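Long-range contacts in polymeric immunoglobulin receptor (Mus musculus, PDB 4NOB), which probably binds polymeric IgA and IgM for transport across epithelia, its extracellular part being released as secretory component: residues S16-S21 against L86-T91; C42-S47 against S93-L98; K62-R67 against I81-L86. All blocks are in the same frame, centred on the assembly; numbering follows the deposited sequence.

Contact 1 (S16-S21 against L86-T91). With EDO (1,2-ethanediol), chain E.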
ATOM      1  N   SER A  16      -6.321  11.783  -3.159  1.00 14.73           N
ATOM      2  CA  SER A  16      -7.220  11.957  -2.039  1.00 14.34           C
ATOM      3  C   SER A  16      -7.072  13.356  -1.505  1.00 13.19           C
ATOM      4  O   SER A  16      -6.262  14.180  -1.999  1.00 13.23           O
ATOM      5  CB  SER A  16      -6.855  10.953  -0.972  1.00 18.33           C
ATOM      6  OG  SER A  16      -7.975  10.820  -0.074  1.00 24.09           O
ATOM      7  N   ILE A  17      -7.909  13.668  -0.511  1.00 15.49           N
ATOM      8  CA  ILE A  17      -7.881  14.909   0.233  1.00 16.03           C
ATOM      9  C   ILE A  17      -7.633  14.617   1.687  1.00 14.91           C
ATOM     10  O   ILE A  17      -8.033  13.564   2.245  1.00 14.04           O
ATOM     11  CB  ILE A  17      -9.239  15.610   0.067  1.00 19.92           C
ATOM     12  CG1 ILE A  17      -9.523  15.906  -1.430  1.00 24.21           C
ATOM     13  CG2 ILE A  17      -9.300  16.872   0.847  1.00 23.03           C
ATOM     14  CD1 ILE A  17      -8.509  16.811  -2.040  1.00 28.65           C
ATOM     15  N   GLU A  18      -7.034  15.551   2.387  1.00 13.28           N
ATOM     16  CA  GLU A  18      -6.796  15.412   3.822  1.00 13.80           C
ATOM     17  C   GLU A  18      -8.052  15.078   4.580  1.00 14.10           C
ATOM     18  O   GLU A  18      -9.107  15.682   4.352  1.00 14.66           O
ATOM     19  CB  GLU A  18      -6.212  16.664   4.501  1.00 17.83           C
ATOM     20  CG  GLU A  18      -4.864  17.176   4.113  1.00 22.12           C
ATOM     21  CD  GLU A  18      -4.177  17.787   5.329  1.00 23.60           C
ATOM     22  OE1 GLU A  18      -4.828  18.653   6.016  1.00 31.88           O
ATOM     23  OE2 GLU A  18      -3.002  17.507   5.562  1.00 27.75           O
ATOM     24  N   GLY A  19      -7.931  14.042   5.393  1.00 13.43           N
ATOM     25  CA  GLY A  19      -9.073  13.506   6.167  1.00 14.36           C
ATOM     26  C   GLY A  19      -9.699  12.270   5.615  1.00 14.37           C
ATOM     27  O   GLY A  19     -10.412  11.578   6.390  1.00 16.10           O
ATOM     28  N   ASP A  20      -9.515  12.005   4.320  1.00 14.40           N
ATOM     29  CA  ASP A  20     -10.054  10.925   3.592  1.00 14.29           C
ATOM     30  C   ASP A  20      -9.340   9.626   4.057  1.00 12.57           C
ATOM     31  O   ASP A  20      -8.219   9.618   4.670  1.00 12.42           O
ATOM     32  CB  ASP A  20      -9.776  11.032   2.092  1.00 19.58           C
ATOM     33  CG  ASP A  20     -10.701  11.908   1.264  1.00 24.36           C
ATOM     34  OD1 ASP A  20     -11.658  12.437   1.780  1.00 23.56           O
ATOM     35  OD2 ASP A  20     -10.375  11.946  -0.026  1.00 28.31           O
ATOM     36  N   SER A  21      -9.924   8.518   3.603  1.00 12.74           N
ATOM     37  CA  SER A  21      -9.412   7.174   3.624  1.00 12.09           C
ATOM     38  C   SER A  21      -9.270   6.693   2.206  1.00 13.14           C
ATOM     39  O   SER A  21     -10.045   7.077   1.283  1.00 13.78           O
ATOM     40  CB  SER A  21     -10.389   6.269   4.327  1.00 12.49           C
ATOM     41  OG  SER A  21     -10.646   6.586   5.678  1.00 17.54           O
ATOM     42  N   LEU A  86      -5.852  10.460   6.336  1.00 11.03           N
ATOM     43  CA  LEU A  86      -4.766  10.926   5.489  1.00 10.71           C
ATOM     44  C   LEU A  86      -4.462  12.356   5.737  1.00 12.18           C
ATOM     45  O   LEU A  86      -5.366  13.165   6.032  1.00 13.05           O
ATOM     46  CB  LEU A  86      -5.080  10.669   4.036  1.00 11.78           C
ATOM     47  CG  LEU A  86      -5.170   9.217   3.627  1.00 11.08           C
ATOM     48  CD1 LEU A  86      -5.723   9.070   2.276  1.00 13.74           C
ATOM     49  CD2 LEU A  86      -3.787   8.519   3.625  1.00 11.65           C
ATOM     50  N   THR A  87      -3.217  12.703   5.622  1.00 12.63           N
ATOM     51  CA  THR A  87      -2.835  14.121   5.549  1.00 11.83           C
ATOM     52  C   THR A  87      -1.893  14.322   4.377  1.00 12.13           C
ATOM     53  O   THR A  87      -1.408  13.405   3.683  1.00 10.49           O
ATOM     54  CB  THR A  87      -2.157  14.636   6.824  1.00 13.33           C
ATOM     55  OG1 THR A  87      -0.788  14.223   6.832  1.00 13.86           O
ATOM     56  CG2 THR A  87      -2.904  14.191   8.034  1.00 15.63           C
ATOM     57  N   GLN A  88      -1.587  15.610   4.059  1.00 11.19           N
ATOM     58  CA  GLN A  88      -0.631  15.904   3.049  1.00 11.24           C
ATOM     59  C   GLN A  88       0.707  15.205   3.233  1.00 10.36           C
ATOM     60  O   GLN A  88       1.396  14.902   2.265  1.00 11.60           O
ATOM     61  CB  GLN A  88      -0.432  17.386   2.851  1.00 10.97           C
ATOM     62  CG  GLN A  88      -1.632  18.184   2.463  1.00 11.67           C
ATOM     63  CD  GLN A  88      -1.287  19.629   2.421  1.00 12.43           C
ATOM     64  OE1 GLN A  88      -1.316  20.295   3.549  1.00 18.22           O
ATOM     65  NE2 GLN A  88      -1.085  20.143   1.308  1.00 10.88           N
ATOM     66  N   ASP A  89       1.081  14.923   4.472  1.00 10.70           N
ATOM     67  CA  ASP A  89       2.347  14.247   4.771  1.00 11.53           C
ATOM     68  C   ASP A  89       2.381  12.759   4.283  1.00 10.63           C
ATOM     69  O   ASP A  89       3.453  12.174   4.141  1.00 13.39           O
ATOM     70  CB  ASP A  89       2.711  14.369   6.255  1.00 12.44           C
ATOM     71  CG  ASP A  89       2.958  15.792   6.674  1.00 13.73           C
ATOM     72  OD1 ASP A  89       3.199  16.644   5.834  1.00 15.23           O
ATOM     73  OD2 ASP A  89       2.912  15.982   7.902  1.00 19.30           O
ATOM     74  N   ASP A  90       1.239  12.212   3.968  1.00 10.61           N
ATOM     75  CA  ASP A  90       1.123  10.861   3.331  1.00 10.90           C
ATOM     76  C   ASP A  90       1.444  10.885   1.837  1.00 11.55           C
ATOM     77  O   ASP A  90       1.684   9.823   1.245  1.00 11.65           O
ATOM     78  CB  ASP A  90      -0.220  10.274   3.553  1.00 10.91           C
ATOM     79  CG  ASP A  90      -0.468   9.901   5.009  1.00 12.07           C
ATOM     80  OD1 ASP A  90       0.347   9.055   5.532  1.00 13.50           O
ATOM     81  OD2 ASP A  90      -1.393  10.428   5.663  1.00 12.48           O
ATOM     82  N   THR A  91       1.509  12.045   1.203  1.00 10.45           N
ATOM     83  CA  THR A  91       1.908  12.131  -0.223  1.00 10.58           C
ATOM     84  C   THR A  91       3.252  11.481  -0.377  1.00 10.37           C
ATOM     85  O   THR A  91       4.135  11.775   0.380  1.00 14.56           O
ATOM     86  CB  THR A  91       1.942  13.611  -0.669  1.00 10.80           C
ATOM     87  OG1 THR A  91       0.601  14.156  -0.544  1.00 11.94           O
ATOM     88  CG2 THR A  91       2.455  13.757  -2.011  1.00 11.36           C
TER
HETATM   89  C1  EDO E 204       3.452   8.127   6.812  1.00 27.69           C
HETATM   90  O1  EDO E 204       3.431   9.336   6.023  1.00 31.06           O
HETATM   91  C2  EDO E 204       4.057   7.075   5.981  1.00 31.13           C
HETATM   92  O2  EDO E 204       5.421   7.389   5.677  1.00 28.61           O
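Glu18 reaches across to Gln88 where two connections at one end of the immunoglobulin V-set sandwich meet: the type II turn Ile17 to Asp20 leading out of strand 13-17, and the loop between strands 78-83 and 92-98. The Glu18 chain, bent at chi2, crosses Gln88 obliquely, its carboxylate plane turned 85° from the Gln88 amide. With its anti lone pair, Glu18 OE2 accepts from Gln88 N at 2.8 Å in a nearly straight bond (171° at the hydrogen). Because Gln88 starts the short 3-10 segment 88-90, the N-terminal end of that segment may help to stabilise the carboxylate charge. Thr87 CB packs 3.2 Å from the same Glu18 OE2. An alanine in place of Glu18 would probably leave Gln88 N without this acceptor and open a gap beside Gln88 CG. Leu86 is gripped through its backbone, with Leu86 N bonded to Asp20 O at 3.0 Å and Gly19 N to Leu86 O at 2.8 Å. Gly19 has the positive phi (102°) that the turn demands. The Leu86 side chain lies beside the turn, its CG 3.2 Å from Asp20 O, while its CD1 touches Ser16 CB and the side chain also packs against Val22 and Val113. The loop is braced from within by Asp90, whose OD2 accepts from Thr87 N through its anti lone pair at 2.9 Å.

Contact 2 (C42-S47 against S93-L98). With EDO (1,2-ethanediol), chain E.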
ATOM      1  N   CYS A  42       5.067  -0.343   1.355  1.00 10.19           N
ATOM      2  CA  CYS A  42       6.292   0.390   1.758  1.00 10.78           C
ATOM      3  C   CYS A  42       6.340   1.754   1.046  1.00 10.40           C
ATOM      4  O   CYS A  42       5.757   1.951  -0.007  1.00  9.96           O
ATOM      5  CB  CYS A  42       7.535  -0.441   1.466  1.00 13.01           C
ATOM      6  SG  CYS A  42       7.857  -0.820  -0.265  1.00 15.02           S
ATOM      7  N   ARG A  43       7.064   2.694   1.678  1.00 11.01           N
ATOM      8  CA  ARG A  43       7.298   4.025   1.119  1.00 10.24           C
ATOM      9  C   ARG A  43       8.718   4.163   0.645  1.00 12.48           C
ATOM     10  O   ARG A  43       9.648   3.826   1.350  1.00 12.57           O
ATOM     11  CB  ARG A  43       7.063   5.089   2.232  1.00 11.66           C
ATOM     12  CG  ARG A  43       7.132   6.528   1.703  1.00 14.50           C
ATOM     13  CD  ARG A  43       6.601   7.604   2.724  1.00 18.24           C
ATOM     14  NE  ARG A  43       6.478   8.893   2.025  1.00 22.78           N
ATOM     15  CZ  ARG A  43       5.761   9.867   2.465  1.00 26.17           C
ATOM     16  NH1 ARG A  43       5.083   9.783   3.566  1.00 25.67           N
ATOM     17  NH2 ARG A  43       5.789  11.006   1.792  1.00 40.05           N
ATOM     18  N   GLN A  44       8.827   4.554  -0.619  1.00 12.20           N
ATOM     19  CA  GLN A  44      10.136   4.818  -1.207  1.00 14.63           C
ATOM     20  C   GLN A  44      10.737   6.072  -0.645  1.00 15.39           C
ATOM     21  O   GLN A  44      10.117   7.135  -0.517  1.00 16.02           O
ATOM     22  CB  GLN A  44       9.945   5.019  -2.711  1.00 17.26           C
ATOM     23  CG  GLN A  44       9.363   3.861  -3.435  1.00 23.67           C
ATOM     24  CD  GLN A  44       9.823   3.715  -4.863  1.00 33.77           C
ATOM     25  OE1 GLN A  44      10.967   3.306  -5.086  1.00 41.29           O
ATOM     26  NE2 GLN A  44       8.941   4.023  -5.837  1.00 37.13           N
ATOM     27  N   GLY A  45      12.001   5.960  -0.209  1.00 15.67           N
ATOM     28  CA  GLY A  45      12.651   7.096   0.381  1.00 16.90           C
ATOM     29  C   GLY A  45      13.865   7.594  -0.407  1.00 15.86           C
ATOM     30  O   GLY A  45      14.218   7.040  -1.394  1.00 17.38           O
ATOM     31  N   ALA A  46      14.397   8.680   0.077  1.00 19.74           N
ATOM     32  CA  ALA A  46      15.476   9.358  -0.636  1.00 21.04           C
ATOM     33  C   ALA A  46      16.763   8.505  -0.723  1.00 20.04           C
ATOM     34  O   ALA A  46      17.585   8.731  -1.654  1.00 22.82           O
ATOM     35  CB  ALA A  46      15.755  10.655   0.062  1.00 25.97           C
ATOM     36  N   SER A  47      16.908   7.546   0.202  1.00 20.16           N
ATOM     37  CA  SER A  47      18.067   6.662   0.302  1.00 22.40           C
ATOM     38  C   SER A  47      18.012   5.577  -0.699  1.00 23.38           C
ATOM     39  O   SER A  47      18.934   4.727  -0.717  1.00 25.04           O
ATOM     40  CB  SER A  47      18.107   6.037   1.703  1.00 26.70           C
ATOM     41  OG  SER A  47      17.075   5.016   1.821  1.00 29.37           O
ATOM     42  N   SER A  93       5.659   8.276  -2.817  1.00  9.90           N
ATOM     43  CA  SER A  93       5.888   7.152  -3.765  1.00 10.80           C
ATOM     44  C   SER A  93       6.004   5.888  -2.921  1.00 10.81           C
ATOM     45  O   SER A  93       6.786   5.827  -1.994  1.00 10.85           O
ATOM     46  CB  SER A  93       7.187   7.354  -4.544  1.00 12.68           C
ATOM     47  OG  SER A  93       7.075   8.510  -5.354  1.00 16.82           O
ATOM     48  N   TYR A  94       5.123   4.944  -3.220  1.00  9.37           N
ATOM     49  CA  TYR A  94       4.965   3.682  -2.478  1.00  9.19           C
ATOM     50  C   TYR A  94       5.058   2.479  -3.381  1.00  8.77           C
ATOM     51  O   TYR A  94       4.955   2.571  -4.611  1.00 10.09           O
ATOM     52  CB  TYR A  94       3.599   3.701  -1.745  1.00  8.71           C
ATOM     53  CG  TYR A  94       3.445   4.793  -0.727  1.00  8.50           C
ATOM     54  CD1 TYR A  94       3.068   6.059  -1.093  1.00  8.59           C
ATOM     55  CD2 TYR A  94       3.630   4.536   0.596  1.00  8.44           C
ATOM     56  CE1 TYR A  94       2.956   7.082  -0.141  1.00  8.89           C
ATOM     57  CE2 TYR A  94       3.460   5.532   1.568  1.00  8.74           C
ATOM     58  CZ  TYR A  94       3.102   6.799   1.192  1.00  8.46           C
ATOM     59  OH  TYR A  94       2.893   7.765   2.170  1.00 10.16           O
ATOM     60  N   LYS A  95       5.162   1.300  -2.737  1.00  8.82           N
ATOM     61  CA  LYS A  95       5.021   0.045  -3.443  1.00  9.54           C
ATOM     62  C   LYS A  95       4.106  -0.914  -2.670  1.00  9.68           C
ATOM     63  O   LYS A  95       4.185  -0.913  -1.441  1.00  9.56           O
ATOM     64  CB  LYS A  95       6.382  -0.650  -3.702  1.00 11.57           C
ATOM     65  CG  LYS A  95       7.340   0.111  -4.548  1.00 14.06           C
ATOM     66  CD  LYS A  95       8.613  -0.699  -4.687  1.00 18.07           C
ATOM     67  CE  LYS A  95       9.721   0.142  -5.279  1.00 26.99           C
ATOM     68  NZ  LYS A  95       9.475   0.547  -6.691  1.00 35.08           N
ATOM     69  N   CYS A  96       3.277  -1.629  -3.382  1.00 10.31           N
ATOM     70  CA  CYS A  96       2.678  -2.836  -2.804  1.00  9.88           C
ATOM     71  C   CYS A  96       3.422  -4.027  -3.379  1.00 10.86           C
ATOM     72  O   CYS A  96       3.804  -3.985  -4.555  1.00 11.16           O
ATOM     73  CB  CYS A  96       1.190  -2.922  -3.052  1.00 11.00           C
ATOM     74  SG  CYS A  96       0.778  -3.065  -4.805  1.00 11.13           S
ATOM     75  N   GLY A  97       3.672  -5.070  -2.618  1.00  9.41           N
ATOM     76  CA  GLY A  97       4.388  -6.172  -3.097  1.00 10.13           C
ATOM     77  C   GLY A  97       4.261  -7.437  -2.323  1.00 10.35           C
ATOM     78  O   GLY A  97       3.634  -7.521  -1.255  1.00  9.38           O
ATOM     79  N   LEU A  98       4.965  -8.457  -2.872  1.00 11.01           N
ATOM     80  CA  LEU A  98       5.037  -9.804  -2.314  1.00 11.84           C
ATOM     81  C   LEU A  98       6.507 -10.138  -2.025  1.00 11.79           C
ATOM     82  O   LEU A  98       7.382  -9.880  -2.847  1.00 13.29           O
ATOM     83  CB  LEU A  98       4.492 -10.847  -3.281  1.00 12.89           C
ATOM     84  CG  LEU A  98       2.978 -11.128  -3.205  1.00 13.86           C
ATOM     85  CD1 LEU A  98       2.181  -9.906  -3.427  1.00 15.65           C
ATOM     86  CD2 LEU A  98       2.642 -12.234  -4.216  1.00 16.08           C
TER
HETATM   87  C1  EDO E 204       3.452   8.127   6.812  1.00 27.69           C
HETATM   88  O1  EDO E 204       3.431   9.336   6.023  1.00 31.06           O
HETATM   89  C2  EDO E 204       4.057   7.075   5.981  1.00 31.13           C
HETATM   90  O2  EDO E 204       5.421   7.389   5.677  1.00 28.61           O
HETATM   91  O   HOH W   1       7.940   8.772  -0.970  1.00 17.21           O
HETATM   92  O   HOH W   2       6.349   4.336  -6.265  1.00 18.48           O
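Arg43 packs against the ring of Tyr94 as a non-hydrogen-bonded pair between antiparallel strands 39-44 and 92-98, strands C and F of the immunoglobulin fold. Arg43 CB meets the ring rim, 3.7 Å from Tyr94 CE2. With CG anti to the backbone N (chi1 -174°), Arg43 CG is carried over the ring face, a CH-pi contact 4.2 Å from the centroid of the Tyr94 ring. The extended chain then takes CD past Tyr94 OH to ethanediol O2, and NE makes a weak bond to a water that also joins Gln44 O and Ser93 N. At the tip, Arg43 NH1 donates to ethanediol O2 at 3.2 Å and probably to Asp89 O. Tyr94 OH sits over the guanidinium face but bonds instead to Asp90 O, forming the tyrosine corner of the family. Beside them, Cys42 and Lys95 form a hydrogen-bonded pair, with Cys42 SG against Lys95 CB at 3.7 Å and disulfide-linked to Cys50. Lys95 NZ forms a salt bridge with Asp108, and its chain crosses Gln44 at about a right angle. A second water accepts from Gln44 NE2 at 2.6 Å and donates to Tyr94 O at 2.8 Å.

Contact 3 (K62-R67 against I81-L86)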
ATOM      1  N   LYS A  62       4.817   2.930  13.366  1.00 11.33           N
ATOM      2  CA  LYS A  62       4.131   3.866  14.262  1.00 11.78           C
ATOM      3  C   LYS A  62       3.456   4.986  13.504  1.00 10.95           C
ATOM      4  O   LYS A  62       2.489   5.590  14.005  1.00 11.47           O
ATOM      5  CB  LYS A  62       5.143   4.442  15.271  1.00 12.20           C
ATOM      6  CG  LYS A  62       6.192   5.308  14.672  1.00 14.39           C
ATOM      7  CD  LYS A  62       7.287   5.655  15.717  1.00 18.26           C
ATOM      8  CE  LYS A  62       8.381   6.456  15.031  1.00 21.57           C
ATOM      9  NZ  LYS A  62       9.521   6.596  16.020  1.00 26.63           N
ATOM     10  N   GLU A  63       3.876   5.288  12.264  1.00 11.26           N
ATOM     11  CA  GLU A  63       3.217   6.301  11.507  1.00 11.39           C
ATOM     12  C   GLU A  63       1.777   5.936  11.135  1.00 10.25           C
ATOM     13  O   GLU A  63       0.992   6.830  10.732  1.00 11.23           O
ATOM     14  CB  GLU A  63       3.950   6.523  10.196  1.00 14.57           C
ATOM     15  CG  GLU A  63       5.385   7.001  10.363  1.00 17.58           C
ATOM     16  CD  GLU A  63       5.552   8.171  11.263  1.00 26.86           C
ATOM     17  OE1 GLU A  63       4.624   9.054  11.338  1.00 28.85           O
ATOM     18  OE2 GLU A  63       6.636   8.204  11.941  1.00 32.32           O
ATOM     19  N   TYR A  64       1.461   4.642  11.174  1.00 10.18           N
ATOM     20  CA  TYR A  64       0.131   4.142  10.850  1.00  9.44           C
ATOM     21  C   TYR A  64      -0.652   3.599  12.051  1.00 10.34           C
ATOM     22  O   TYR A  64      -1.734   3.077  11.877  1.00 10.18           O
ATOM     23  CB  TYR A  64       0.248   3.031   9.811  1.00 10.15           C
ATOM     24  CG  TYR A  64       0.417   3.449   8.390  1.00  9.75           C
ATOM     25  CD1 TYR A  64       0.504   4.762   8.012  1.00 11.74           C
ATOM     26  CD2 TYR A  64       0.431   2.513   7.395  1.00 11.55           C
ATOM     27  CE1 TYR A  64       0.620   5.091   6.650  1.00 11.15           C
ATOM     28  CE2 TYR A  64       0.538   2.858   6.045  1.00 10.48           C
ATOM     29  CZ  TYR A  64       0.683   4.142   5.701  1.00 10.71           C
ATOM     30  OH  TYR A  64       0.780   4.470   4.351  1.00 11.86           O
ATOM     31  N   SER A  65      -0.186   3.804  13.290  1.00 11.36           N
ATOM     32  CA  SER A  65      -0.898   3.330  14.484  1.00 11.17           C
ATOM     33  C   SER A  65      -2.302   3.895  14.411  1.00  9.83           C
ATOM     34  O   SER A  65      -2.562   5.069  14.188  1.00 11.88           O
ATOM     35  CB  SER A  65      -0.257   3.884  15.769  1.00 12.42           C
ATOM     36  OG  SER A  65       0.972   3.182  16.030  1.00 13.48           O
ATOM     37  N   GLY A  66      -3.255   3.027  14.622  1.00  9.37           N
ATOM     38  CA  GLY A  66      -4.629   3.403  14.637  1.00  9.21           C
ATOM     39  C   GLY A  66      -5.321   3.725  13.319  1.00 10.06           C
ATOM     40  O   GLY A  66      -6.544   4.142  13.365  1.00 11.41           O
ATOM     41  N   ARG A  67      -4.674   3.517  12.195  1.00 10.50           N
ATOM     42  CA  ARG A  67      -5.224   4.017  10.943  1.00  9.60           C
ATOM     43  C   ARG A  67      -4.954   3.209   9.741  1.00 10.59           C
ATOM     44  O   ARG A  67      -5.129   3.699   8.609  1.00 10.87           O
ATOM     45  CB  ARG A  67      -4.904   5.493  10.703  1.00 10.19           C
ATOM     46  CG  ARG A  67      -3.455   5.789  10.383  1.00 10.55           C
ATOM     47  CD  ARG A  67      -3.166   7.265  10.215  1.00 10.91           C
ATOM     48  NE  ARG A  67      -1.800   7.532   9.801  1.00 11.47           N
ATOM     49  CZ  ARG A  67      -1.426   8.088   8.649  1.00 10.94           C
ATOM     50  NH1 ARG A  67      -2.320   8.385   7.730  1.00 12.16           N
ATOM     51  NH2 ARG A  67      -0.179   8.315   8.368  1.00 10.48           N
ATOM     52  N   ILE A  81      -4.785  -2.593   0.992  1.00  9.15           N
ATOM     53  CA  ILE A  81      -4.212  -1.737   1.996  1.00 10.17           C
ATOM     54  C   ILE A  81      -5.166  -0.606   2.244  1.00  9.75           C
ATOM     55  O   ILE A  81      -5.487   0.174   1.355  1.00 10.14           O
ATOM     56  CB  ILE A  81      -2.849  -1.182   1.499  1.00 11.00           C
ATOM     57  CG1 ILE A  81      -1.890  -2.284   1.088  1.00 12.98           C
ATOM     58  CG2 ILE A  81      -2.225  -0.338   2.575  1.00 12.92           C
ATOM     59  CD1 ILE A  81      -1.579  -2.326  -0.364  1.00 17.64           C
ATOM     60  N   ASN A  82      -5.653  -0.541   3.467  1.00  8.67           N
ATOM     61  CA  ASN A  82      -6.558   0.565   3.902  1.00  9.61           C
ATOM     62  C   ASN A  82      -5.781   1.541   4.731  1.00  9.94           C
ATOM     63  O   ASN A  82      -5.069   1.129   5.658  1.00 10.79           O
ATOM     64  CB  ASN A  82      -7.706  -0.033   4.704  1.00  9.60           C
ATOM     65  CG  ASN A  82      -8.672  -0.880   3.875  1.00 12.33           C
ATOM     66  OD1 ASN A  82      -8.880  -0.606   2.741  1.00 13.99           O
ATOM     67  ND2 ASN A  82      -9.234  -1.863   4.489  1.00 15.51           N
ATOM     68  N   ILE A  83      -5.861   2.805   4.395  1.00 10.05           N
ATOM     69  CA  ILE A  83      -5.153   3.891   5.066  1.00 10.51           C
ATOM     70  C   ILE A  83      -6.123   4.990   5.332  1.00 11.03           C
ATOM     71  O   ILE A  83      -6.744   5.478   4.412  1.00 12.40           O
ATOM     72  CB  ILE A  83      -3.930   4.440   4.273  1.00 11.22           C
ATOM     73  CG1 ILE A  83      -3.088   3.279   3.630  1.00 12.50           C
ATOM     74  CG2 ILE A  83      -3.080   5.276   5.205  1.00 13.09           C
ATOM     75  CD1 ILE A  83      -2.140   3.828   2.629  1.00 14.71           C
ATOM     76  N   GLU A  84      -6.241   5.369   6.580  1.00  9.91           N
ATOM     77  CA  GLU A  84      -7.225   6.335   7.042  1.00 11.43           C
ATOM     78  C   GLU A  84      -6.563   7.585   7.587  1.00 10.96           C
ATOM     79  O   GLU A  84      -5.384   7.643   7.826  1.00 10.17           O
ATOM     80  CB  GLU A  84      -8.196   5.736   8.066  1.00 13.08           C
ATOM     81  CG  GLU A  84      -8.739   4.439   7.519  1.00 16.07           C
ATOM     82  CD  GLU A  84      -8.909   3.312   8.440  1.00 25.11           C
ATOM     83  OE1 GLU A  84      -8.672   3.531   9.684  1.00 25.32           O
ATOM     84  OE2 GLU A  84      -9.345   2.212   7.857  1.00 27.00           O
ATOM     85  N   GLN A  85      -7.375   8.613   7.813  1.00 11.42           N
ATOM     86  CA  GLN A  85      -6.885   9.862   8.430  1.00 12.29           C
ATOM     87  C   GLN A  85      -5.714  10.432   7.670  1.00 11.30           C
ATOM     88  O   GLN A  85      -4.718  10.813   8.219  1.00 12.74           O
ATOM     89  CB  GLN A  85      -6.560   9.654   9.903  1.00 13.60           C
ATOM     90  CG  GLN A  85      -7.791   9.211  10.649  1.00 16.84           C
ATOM     91  CD  GLN A  85      -7.491   8.968  12.104  1.00 23.59           C
ATOM     92  OE1 GLN A  85      -7.036   9.892  12.795  1.00 29.33           O
ATOM     93  NE2 GLN A  85      -7.648   7.697  12.566  1.00 25.12           N
ATOM     94  N   LEU A  86      -5.852  10.460   6.336  1.00 11.03           N
ATOM     95  CA  LEU A  86      -4.766  10.926   5.489  1.00 10.71           C
ATOM     96  C   LEU A  86      -4.462  12.356   5.737  1.00 12.18           C
ATOM     97  O   LEU A  86      -5.366  13.165   6.032  1.00 13.05           O
ATOM     98  CB  LEU A  86      -5.080  10.669   4.036  1.00 11.78           C
ATOM     99  CG  LEU A  86      -5.170   9.217   3.627  1.00 11.08           C
ATOM    100  CD1 LEU A  86      -5.723   9.070   2.276  1.00 13.74           C
ATOM    101  CD2 LEU A  86      -3.787   8.519   3.625  1.00 11.65           C
TER
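Arg67 lies against the backbone of Glu84 and Gln85, and its guanidinium ties the end of one strand to the turn before another. Its CG stands between the backbone N and the carbonyl carbon (chi1 71°), and from there the chain runs extended to NE, passing Glu84 O with CD at 3.3 Å. Arg67 NH1 donates in the guanidinium plane to Glu84 O at 3.2 Å, nearly straight at 168°. From another edge, NE and NH2 of Arg67 both grip Glu63 O, each at 3.0 Å, so three bonds to two carbonyls fix the rotation of the group. The Arg67 backbone joins in as well, its O accepting from Glu84 N at 2.9 Å.

Ile83 and Tyr64 make the apolar part. Ile83 CG2 sits over one face of the Tyr64 ring, 4.0 Å from CZ, and Ile83 CD1 comes 3.5 Å from Tyr64 OH. That hydroxyl is hydrogen-bonded to Trp41 NE1 of strand 39-44. Arg67 NH2 also forms a salt bridge with Asp90, the arginine-aspartate pair familiar in V-set domains. The contact thus joins the 3-10 segment 62-64, just ahead of strand 68-73, to the end of strand 78-83, with Val22 of strand 22-27 and Trp41 packing on Ile83.

All three contacts belong to one V-set domain. Contact 2 pairs strands 39-44 and 92-98 within a sheet, its centre about 9 Å from the middle of the chain; contacts 1 and 3, centred about 14 and 11 Å out, are largely turns and loops, held by backbone bonds together with a Glu18 or Arg67 side chain bonded to backbone atoms. Each is partly buried, with exposed turn residues in contacts 1 and 3 and buried Cys42 and Tyr94 in contact 2. Contacts 1 and 3 share Leu86 and the Arg67-Asp90 salt bridge; Arg43 NH1 of contact 2 probably bonds to Asp89 O of contact 1. Contacts 2 and 3 touch by packing, Cys96 on Ile81 and Tyr94 on Tyr64.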